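Local atomic coordinates of BILBO1_N domain-containing protein (Trypanosoma brucei equiperdum, PDB entry 7A1I), a protein that is of uncharacterised function but carries a BILBO1-type N-terminal domain of the ubiquitin clan, and so probably acts through protein binding in the trypanosome cytoskeleton. Residues A[10-15]-A[54-59]; A[85-88]-A[94-97]. One frame throughout, in Å; residues are numbered along the deposited sequence.

Contact 1 of 2, residues A[10-15]-A[54-59]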
ATOM      1  N   VAL A  10      -2.316   2.276   1.755  1.00 32.57           N
ATOM      2  CA  VAL A  10      -1.426   1.368   1.045  1.00 32.88           C
ATOM      3  C   VAL A  10      -0.030   1.584   1.601  1.00 33.25           C
ATOM      4  O   VAL A  10       0.452   2.723   1.628  1.00 35.12           O
ATOM      5  CB  VAL A  10      -1.434   1.618  -0.463  1.00 31.89           C
ATOM      6  CG1 VAL A  10      -0.553   0.607  -1.159  1.00 35.27           C
ATOM      7  CG2 VAL A  10      -2.896   1.530  -0.997  1.00 34.06           C
ATOM      8  N   ALA A  11       0.600   0.516   2.094  1.00 30.95           N
ATOM      9  CA  ALA A  11       1.929   0.661   2.697  1.00 33.36           C
ATOM     10  C   ALA A  11       2.904  -0.266   1.982  1.00 33.00           C
ATOM     11  O   ALA A  11       2.498  -1.181   1.254  1.00 32.77           O
ATOM     12  CB  ALA A  11       1.908   0.374   4.207  1.00 33.29           C
ATOM     13  N   THR A  12       4.192   0.042   2.128  1.00 32.87           N
ATOM     14  CA  THR A  12       5.258  -0.756   1.520  1.00 34.13           C
ATOM     15  C   THR A  12       6.569  -0.428   2.233  1.00 35.77           C
ATOM     16  O   THR A  12       6.640   0.502   3.032  1.00 35.87           O
ATOM     17  CB  THR A  12       5.359  -0.508   0.000  1.00 34.10           C
ATOM     18  OG1 THR A  12       6.109  -1.559  -0.641  1.00 35.58           O
ATOM     19  CG2 THR A  12       5.972   0.846  -0.323  1.00 34.58           C
ATOM     20  N   ASP A  13       7.606  -1.198   1.919  1.00 37.46           N
ATOM     21  CA  ASP A  13       8.918  -1.032   2.536  1.00 39.57           C
ATOM     22  C   ASP A  13       9.800  -0.094   1.719  1.00 40.54           C
ATOM     23  O   ASP A  13       9.901  -0.217   0.499  1.00 40.73           O
ATOM     24  CB  ASP A  13       9.597  -2.396   2.680  1.00 41.56           C
ATOM     25  CG  ASP A  13      10.921  -2.323   3.428  1.00 46.71           C
ATOM     26  OD1 ASP A  13      10.919  -2.533   4.662  1.00 47.82           O
ATOM     27  OD2 ASP A  13      11.968  -2.084   2.778  1.00 46.49           O
ATOM     28  N   CYS A  14      10.467   0.831   2.400  1.00 41.79           N
ATOM     29  CA  CYS A  14      11.411   1.753   1.776  1.00 43.46           C
ATOM     30  C   CYS A  14      12.680   1.738   2.624  1.00 49.61           C
ATOM     31  O   CYS A  14      12.728   2.332   3.712  1.00 49.82           O
ATOM     32  CB  CYS A  14      10.821   3.150   1.645  1.00 42.48           C
ATOM     33  SG  CYS A  14      11.900   4.294   0.758  1.00 53.93           S
ATOM     34  N   ASP A  15      13.676   1.001   2.128  1.00 58.16           N
ATOM     35  CA  ASP A  15      14.996   0.878   2.744  1.00 62.62           C
ATOM     36  C   ASP A  15      14.904   0.507   4.220  1.00 62.07           C
ATOM     37  O   ASP A  15      15.648   1.016   5.063  1.00 62.14           O
ATOM     38  CB  ASP A  15      15.796   2.161   2.545  1.00 53.50           C
ATOM     39  CG  ASP A  15      16.450   2.222   1.178  1.00 55.22           C
ATOM     40  OD1 ASP A  15      16.241   1.276   0.384  1.00 54.77           O
ATOM     41  OD2 ASP A  15      17.162   3.207   0.890  1.00 57.41           O
ATOM     42  N   ARG A  54      16.362   3.032  -7.719  1.00 59.27           N
ATOM     43  CA  ARG A  54      15.668   1.859  -8.236  1.00 58.00           C
ATOM     44  C   ARG A  54      14.169   2.125  -8.343  1.00 52.21           C
ATOM     45  O   ARG A  54      13.599   2.936  -7.610  1.00 50.11           O
ATOM     46  CB  ARG A  54      15.925   0.639  -7.357  1.00 61.35           C
ATOM     47  CG  ARG A  54      15.220   0.672  -6.025  1.00 60.41           C
ATOM     48  CD  ARG A  54      15.637  -0.505  -5.146  1.00 56.85           C
ATOM     49  NE  ARG A  54      14.989  -0.440  -3.838  1.00 58.72           N
ATOM     50  CZ  ARG A  54      15.527   0.147  -2.775  1.00 62.72           C
ATOM     51  NH1 ARG A  54      16.725   0.712  -2.867  1.00 68.43           N
ATOM     52  NH2 ARG A  54      14.866   0.173  -1.624  1.00 60.73           N
ATOM     53  N   ALA A  55      13.536   1.437  -9.279  1.00 46.89           N
ATOM     54  CA  ALA A  55      12.105   1.590  -9.491  1.00 47.42           C
ATOM     55  C   ALA A  55      11.311   0.811  -8.446  1.00 44.57           C
ATOM     56  O   ALA A  55      11.783  -0.184  -7.891  1.00 43.44           O
ATOM     57  CB  ALA A  55      11.722   1.112 -10.892  1.00 57.66           C
ATOM     58  N   PHE A  56      10.112   1.309  -8.141  1.00 41.15           N
ATOM     59  CA  PHE A  56       9.169   0.575  -7.312  1.00 40.45           C
ATOM     60  C   PHE A  56       8.269  -0.298  -8.181  1.00 38.85           C
ATOM     61  O   PHE A  56       7.753   0.153  -9.208  1.00 39.88           O
ATOM     62  CB  PHE A  56       8.313   1.532  -6.475  1.00 37.53           C
ATOM     63  CG  PHE A  56       7.223   0.835  -5.723  1.00 36.46           C
ATOM     64  CD1 PHE A  56       7.458   0.311  -4.452  1.00 37.22           C
ATOM     65  CD2 PHE A  56       5.958   0.683  -6.294  1.00 38.99           C
ATOM     66  CE1 PHE A  56       6.454  -0.356  -3.770  1.00 37.73           C
ATOM     67  CE2 PHE A  56       4.958   0.030  -5.621  1.00 35.72           C
ATOM     68  CZ  PHE A  56       5.202  -0.495  -4.351  1.00 38.22           C
ATOM     69  N   ALA A  57       8.045  -1.538  -7.748  1.00 38.87           N
ATOM     70  CA  ALA A  57       7.055  -2.384  -8.407  1.00 37.05           C
ATOM     71  C   ALA A  57       6.448  -3.352  -7.399  1.00 39.28           C
ATOM     72  O   ALA A  57       7.077  -3.719  -6.400  1.00 39.54           O
ATOM     73  CB  ALA A  57       7.658  -3.166  -9.578  1.00 37.63           C
ATOM     74  N   VAL A  58       5.216  -3.772  -7.673  1.00 38.65           N
ATOM     75  CA  VAL A  58       4.505  -4.735  -6.835  1.00 38.72           C
ATOM     76  C   VAL A  58       4.646  -6.122  -7.438  1.00 39.44           C
ATOM     77  O   VAL A  58       4.362  -6.318  -8.630  1.00 45.87           O
ATOM     78  CB  VAL A  58       3.021  -4.356  -6.691  1.00 40.49           C
ATOM     79  CG1 VAL A  58       2.271  -5.409  -5.870  1.00 41.26           C
ATOM     80  CG2 VAL A  58       2.891  -2.998  -6.047  1.00 42.98           C
ATOM     81  N   ASN A  59       5.084  -7.099  -6.629  1.00 36.33           N
ATOM     82  CA  ASN A  59       4.972  -8.483  -7.075  1.00 42.69           C
ATOM     83  C   ASN A  59       4.004  -9.317  -6.236  1.00 43.37           C
ATOM     84  O   ASN A  59       3.706 -10.454  -6.625  1.00 41.82           O
ATOM     85  CB  ASN A  59       6.361  -9.163  -7.186  1.00 45.45           C
ATOM     86  CG  ASN A  59       7.028  -9.433  -5.851  1.00 46.13           C
ATOM     87  OD1 ASN A  59       6.737  -8.798  -4.844  1.00 44.70           O
ATOM     88  ND2 ASN A  59       7.969 -10.373  -5.858  1.00 48.00           N
TER
HETATM   89  O   HOH W   1      13.060  -1.419   0.596  1.00 39.36           O
HETATM   90  O   HOH W   2      18.723   3.000  -1.353  1.00 45.65           O
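Asp15 and Arg54 form a salt bridge at the exposed end of this contact, while Thr12 and Phe56 meet in its buried part. Arg54 reaches out with its chain extended from CG to NE, presenting the guanidinium edge-on to the carboxylate; the two planes lie 32° apart. Arg54 NH2 makes a short, nearly straight bond of 2.7 Å to Asp15 OD1, with the acceptor almost in the guanidinium plane, whereas NH1 reaches the same oxygen only weakly. Water 2 donates to Asp15 OD2 at 2.7 Å, and water 1 bridges Asp15 N (2.9 Å) and Asp13 OD2; both waters bond Arg54 only weakly. Arginine suits this place because its length spans the gap to the turn.

Deeper in, with CG anti to its backbone N (chi1 173°), Phe56 extends its ring toward the strand, where its CE1 edge meets Thr12 OG1 at 3.4 Å, near the ring plane. That buried hydroxyl is satisfied by Leu88 O, and Thr12 CG2 adds an apolar touch to CE1. Phe43 of helix 32-50 meets the same ring. The contact thus fastens the loop after the helix to the first beta-hairpin, 6-14 with 17-25, the opening element of a ubiquitin-like beta-grasp fold.

Contact 2 of 2, residues A[85-88]-A[94-97]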
ATOM      1  N   GLN A  85      -6.444  -1.406   4.966  1.00 38.41           N
ATOM      2  CA  GLN A  85      -4.995  -1.244   4.932  1.00 36.58           C
ATOM      3  C   GLN A  85      -4.438  -2.302   3.988  1.00 34.65           C
ATOM      4  O   GLN A  85      -4.604  -3.507   4.222  1.00 35.07           O
ATOM      5  CB  GLN A  85      -4.358  -1.378   6.323  1.00 37.60           C
ATOM      6  CG  GLN A  85      -2.842  -1.250   6.293  1.00 36.13           C
ATOM      7  CD  GLN A  85      -2.369   0.198   6.027  1.00 35.71           C
ATOM      8  OE1 GLN A  85      -2.692   1.114   6.783  1.00 37.29           O
ATOM      9  NE2 GLN A  85      -1.636   0.394   4.941  1.00 33.81           N
ATOM     10  N   VAL A  86      -3.796  -1.848   2.936  1.00 36.18           N
ATOM     11  CA  VAL A  86      -3.124  -2.705   1.971  1.00 33.56           C
ATOM     12  C   VAL A  86      -1.626  -2.668   2.218  1.00 31.82           C
ATOM     13  O   VAL A  86      -1.072  -1.641   2.651  1.00 34.30           O
ATOM     14  CB  VAL A  86      -3.470  -2.250   0.540  1.00 32.32           C
ATOM     15  CG1 VAL A  86      -2.609  -2.973  -0.492  1.00 31.12           C
ATOM     16  CG2 VAL A  86      -4.955  -2.553   0.265  1.00 37.46           C
ATOM     17  N   TYR A  87      -0.962  -3.797   1.950  1.00 36.78           N
ATOM     18  CA  TYR A  87       0.494  -3.869   1.977  1.00 35.33           C
ATOM     19  C   TYR A  87       0.983  -4.459   0.665  1.00 34.10           C
ATOM     20  O   TYR A  87       0.497  -5.513   0.237  1.00 36.15           O
ATOM     21  CB  TYR A  87       1.019  -4.714   3.154  1.00 36.74           C
ATOM     22  CG  TYR A  87       2.508  -4.563   3.364  1.00 39.54           C
ATOM     23  CD1 TYR A  87       3.411  -5.515   2.877  1.00 41.14           C
ATOM     24  CD2 TYR A  87       3.017  -3.473   4.067  1.00 41.65           C
ATOM     25  CE1 TYR A  87       4.788  -5.367   3.083  1.00 38.90           C
ATOM     26  CE2 TYR A  87       4.389  -3.314   4.266  1.00 41.72           C
ATOM     27  CZ  TYR A  87       5.263  -4.249   3.771  1.00 41.35           C
ATOM     28  OH  TYR A  87       6.617  -4.094   3.993  1.00 42.29           O
ATOM     29  N   LEU A  88       1.969  -3.798   0.055  1.00 35.24           N
ATOM     30  CA  LEU A  88       2.542  -4.201  -1.223  1.00 33.98           C
ATOM     31  C   LEU A  88       3.936  -4.774  -1.007  1.00 35.83           C
ATOM     32  O   LEU A  88       4.803  -4.111  -0.412  1.00 38.54           O
ATOM     33  CB  LEU A  88       2.597  -3.026  -2.201  1.00 33.20           C
ATOM     34  CG  LEU A  88       1.243  -2.361  -2.449  1.00 36.28           C
ATOM     35  CD1 LEU A  88       1.368  -1.189  -3.431  1.00 34.92           C
ATOM     36  CD2 LEU A  88       0.207  -3.388  -2.939  1.00 34.97           C
ATOM     37  N   LEU A  94      14.324  -7.158   0.954  1.00 45.31           N
ATOM     38  CA  LEU A  94      14.254  -7.775   2.275  1.00 50.70           C
ATOM     39  C   LEU A  94      13.140  -7.098   3.058  1.00 49.36           C
ATOM     40  O   LEU A  94      13.217  -5.894   3.342  1.00 51.58           O
ATOM     41  CB  LEU A  94      15.583  -7.658   3.015  1.00 58.64           C
ATOM     42  CG  LEU A  94      15.650  -8.351   4.385  1.00 63.35           C
ATOM     43  CD1 LEU A  94      15.440  -9.863   4.300  1.00 53.95           C
ATOM     44  CD2 LEU A  94      16.991  -8.033   5.072  1.00 67.02           C
ATOM     45  N   ASP A  95      12.064  -7.827   3.317  1.00 51.84           N
ATOM     46  CA  ASP A  95      10.874  -7.256   3.937  1.00 58.61           C
ATOM     47  C   ASP A  95      10.768  -7.794   5.369  1.00 56.54           C
ATOM     48  O   ASP A  95      10.341  -8.930   5.594  1.00 54.50           O
ATOM     49  CB  ASP A  95       9.655  -7.555   3.067  1.00 54.97           C
ATOM     50  CG  ASP A  95       8.608  -6.467   3.140  1.00 52.60           C
ATOM     51  OD1 ASP A  95       8.312  -5.990   4.253  1.00 57.33           O
ATOM     52  OD2 ASP A  95       8.129  -6.035   2.063  1.00 49.74           O
ATOM     53  N   ILE A  96      11.232  -7.005   6.333  1.00 44.85           N
ATOM     54  CA  ILE A  96      11.194  -7.402   7.732  1.00 48.39           C
ATOM     55  C   ILE A  96       9.975  -6.744   8.368  1.00 47.84           C
ATOM     56  O   ILE A  96       9.718  -5.560   8.124  1.00 48.79           O
ATOM     57  CB  ILE A  96      12.501  -7.033   8.449  1.00 55.07           C
ATOM     58  CG1 ILE A  96      13.662  -7.812   7.829  1.00 53.26           C
ATOM     59  CG2 ILE A  96      12.438  -7.348   9.960  1.00 55.30           C
ATOM     60  CD1 ILE A  96      15.013  -7.432   8.388  1.00 57.46           C
ATOM     61  N   PRO A  97       9.201  -7.467   9.172  1.00 47.77           N
ATOM     62  CA  PRO A  97       8.015  -6.868   9.794  1.00 50.03           C
ATOM     63  C   PRO A  97       8.372  -5.698  10.702  1.00 48.55           C
ATOM     64  O   PRO A  97       9.316  -5.758  11.491  1.00 48.35           O
ATOM     65  CB  PRO A  97       7.409  -8.033  10.587  1.00 54.13           C
ATOM     66  CG  PRO A  97       7.884  -9.255   9.858  1.00 60.74           C
ATOM     67  CD  PRO A  97       9.275  -8.920   9.407  1.00 59.56           C
TER
HETATM   68  O   HOH W   3       7.473  -3.861   0.634  1.00 28.02           O
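Two torsions bring Tyr87 and Asp95 together: Tyr87 extends its ring from strand 84-89 with CG anti to the backbone N (chi1 -168°), and Asp95 carries CG about 30° from anti to its own backbone N (chi1 -148°), which points the carboxylate at the phenol. The side chains approach from opposite directions, and the carboxylate arrives at the hydroxyl-bearing edge of the ring, its plane turned 62° from that of the ring. Tyr87 OH donates a short hydrogen bond of 2.6 Å to Asp95 OD1, which receives it on its syn lone pair. Consequently Asp95 OD2 also lies near the phenol, 3.1 Å from Tyr87 OH and 3.6 Å from Tyr87 CE1. A tyrosine fits here because its ring lies on the sheet face away from the helix, against Val62 and Phe89, while the hydroxyl reaches a polar partner.

Water 3 adds a second link, lying 2.7 Å from Asp95 OD2 and 2.9 Å from Leu88 O, so that both carboxylate oxygens are tied to the strand. Lys18 NZ completes the polar cluster: it forms a salt bridge to Asp95 OD1 and hydrogen bonds to Tyr87 OH and Ile96 O. Its positive charge would be expected to favour an ionised aspartate. Behind the hydroxyl, the Tyr87 ring meets Phe89 edge to face. Farther along the strand, Gln85 folds its amide back so that NE2 bonds Val86 O at 3.1 Å, while Asn20 OD1 takes another bond from the same nitrogen.

Gln85 and Tyr87 also pack against apolar side chains of a chain of another protein. The Tyr-Asp hydrogen bond, with Lys18, holds the loop after strand 84-89 to the outer face of the sheet of a ubiquitin-like beta-grasp domain, beside that protein-binding surface.

Contacts 1 and 2 each tie a loop to a strand of the same mixed sheet, and strands 6-14 and 84-89 are parallel neighbours within it. Backbone bonding joins them directly, with Ala11 N 2.8 Å from Val86 O. On the helix-facing side, Val10 and Val58 pack on Leu88, beside the buried Thr12-Phe56 pair of contact 1, whose charged pair sits at the hairpin end. Contact 2 lies on the other side of the sheet: a buried phenol meets a partly exposed carboxylate, with little apolar contact between its segments. Lys18 relates the two, pairing with Asp13 from segment 10-15 as well as with Asp95.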